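Local structure of serine protease inhibitor infestin (Triatoma infestans, 2ERW) at residues N30-A33 with G39-L42. The protein is a secreted Kazal-type domain, one piece of a longer protein of a blood-feeding insect, that inhibits the serine protease factor XIIa of the clotting system. Numbering follows the deposited sequence. Where two conformers were deposited one is given.
Sequences NCAA and GLKL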
ATOM      1  N   ASN A  30       3.953  -3.007  -4.184  1.00 21.41           N
ATOM      2  CA  ASN A  30       5.073  -3.151  -5.079  1.00 22.47           C
ATOM      3  C   ASN A  30       4.738  -2.680  -6.471  1.00 23.04           C
ATOM      4  O   ASN A  30       5.552  -2.061  -7.153  1.00 22.92           O
ATOM      5  CB  ASN A  30       5.547  -4.575  -5.152  1.00 23.15           C
ATOM      6  CG  ASN A  30       6.766  -4.685  -6.009  1.00 26.00           C
ATOM      7  OD1 ASN A  30       7.806  -4.109  -5.686  1.00 29.90           O
ATOM      8  ND2 ASN A  30       6.628  -5.328  -7.156  1.00 27.43           N
ATOM      9  N   CYS A  31       3.530  -2.970  -6.912  1.00 23.19           N
ATOM     10  CA  CYS A  31       3.107  -2.474  -8.201  1.00 23.10           C
ATOM     11  C   CYS A  31       3.268  -0.969  -8.235  1.00 22.88           C
ATOM     12  O   CYS A  31       3.827  -0.420  -9.176  1.00 22.07           O
ATOM     13  CB  CYS A  31       1.654  -2.818  -8.389  1.00 23.98           C
ATOM     14  SG  CYS A  31       0.905  -1.990  -9.739  0.75 25.44           S
ATOM     15  N   ALA A  32       2.785  -0.294  -7.198  1.00 21.92           N
ATOM     16  CA  ALA A  32       2.885   1.156  -7.166  1.00 22.18           C
ATOM     17  C   ALA A  32       4.344   1.594  -7.102  1.00 22.03           C
ATOM     18  O   ALA A  32       4.719   2.587  -7.711  1.00 21.37           O
ATOM     19  CB  ALA A  32       2.114   1.692  -5.997  1.00 22.34           C
ATOM     20  N   ALA A  33       5.161   0.826  -6.380  1.00 21.71           N
ATOM     21  CA  ALA A  33       6.583   1.157  -6.223  1.00 22.00           C
ATOM     22  C   ALA A  33       7.276   1.094  -7.558  1.00 22.60           C
ATOM     23  O   ALA A  33       8.237   1.810  -7.795  1.00 21.84           O
ATOM     24  CB  ALA A  33       7.246   0.198  -5.263  1.00 22.16           C
ATOM     25  N   GLY A  39      10.473   4.795  -5.149  1.00 19.94           N
ATOM     26  CA  GLY A  39      11.051   4.759  -3.814  1.00 20.17           C
ATOM     27  C   GLY A  39      10.033   4.328  -2.788  1.00 20.86           C
ATOM     28  O   GLY A  39      10.324   4.289  -1.606  1.00 21.41           O
ATOM     29  N   LEU A  40       8.827   3.997  -3.229  1.00 19.66           N
ATOM     30  CA  LEU A  40       7.791   3.616  -2.298  1.00 20.32           C
ATOM     31  C   LEU A  40       8.226   2.414  -1.500  1.00 20.79           C
ATOM     32  O   LEU A  40       8.682   1.426  -2.060  1.00 21.33           O
ATOM     33  CB  LEU A  40       6.529   3.262  -3.058  1.00 20.10           C
ATOM     34  CG  LEU A  40       5.334   2.844  -2.214  1.00 20.08           C
ATOM     35  CD1 LEU A  40       4.897   3.968  -1.314  1.00 21.93           C
ATOM     36  CD2 LEU A  40       4.224   2.463  -3.162  1.00 19.92           C
ATOM     37  N   LYS A  41       8.033   2.496  -0.187  1.00 21.06           N
ATOM     38  CA  LYS A  41       8.374   1.397   0.696  1.00 21.61           C
ATOM     39  C   LYS A  41       7.198   1.058   1.555  1.00 21.56           C
ATOM     40  O   LYS A  41       6.359   1.885   1.851  1.00 21.45           O
ATOM     41  CB  LYS A  41       9.502   1.803   1.638  1.00 22.76           C
ATOM     42  CG  LYS A  41      10.788   2.213   0.936  1.00 25.77           C
ATOM     43  CD  LYS A  41      11.430   1.001   0.292  1.00 30.12           C
ATOM     44  CE  LYS A  41      12.911   1.224   0.025  0.75 32.56           C
ATOM     45  NZ  LYS A  41      13.500  -0.048  -0.479  0.75 34.86           N
ATOM     46  N   LEU A  42       7.171  -0.188   1.989  1.00 21.35           N
ATOM     47  CA  LEU A  42       6.165  -0.649   2.911  1.00 21.27           C
ATOM     48  C   LEU A  42       6.654  -0.272   4.288  1.00 21.45           C
ATOM     49  O   LEU A  42       7.678  -0.786   4.755  1.00 22.25           O
ATOM     50  CB  LEU A  42       6.017  -2.155   2.756  1.00 20.98           C
ATOM     51  CG  LEU A  42       4.769  -2.781   3.334  1.00 21.44           C
ATOM     52  CD1 LEU A  42       4.751  -4.203   2.860  1.00 22.58           C
ATOM     53  CD2 LEU A  42       4.745  -2.730   4.853  1.00 24.16           C
TER
HETATM   54  O   HOH W   1      10.459   2.349  -6.461  1.00 20.26           O
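L40 lies against A33 and A32 on one flank of the helix, a small apolar contact that buries about 148 Å² in all. Its CB faces the helix and packs on the methyl of A33, with A33 CB 3.8 Å from L40 CB. That same methyl also abuts the leucine's carbonyl oxygen, with A33 CB 3.7 Å from L40 O. Farther along the side chain one branch does the work: L40 CD2 meets A32 CB at 3.6 Å and also touches the backbone beside it, 3.7 Å from A33 N. Because CG stands anti to the leucine's own backbone N (chi1 -180°), the isobutyl group runs on past A33 to A32 instead of stopping at the first methyl. At A32 and A33 the helix presents just a methyl each, and the incoming chain can come close: the CA atoms of A33 and L40 are 4.8 Å apart. The polar link is made by one water, which donates to A33 O at 2.6 Å and accepts from G39 N at 2.8 Å, tying the helix backbone to the loop just ahead of the leucine. G39 itself has a positive phi (86°), a conformation that glycine adopts readily. Next to L40, the backbone N of K41 is hydrogen-bonded to S18 OG, while on the helix C31 is joined to C6 by a disulfide. L40 thus lies between helix 26-35, where it also touches L29, and Y23 of strand 22-23, packing the loop that leads to strand 42-43 against the helix and hairpin of the Kazal fold.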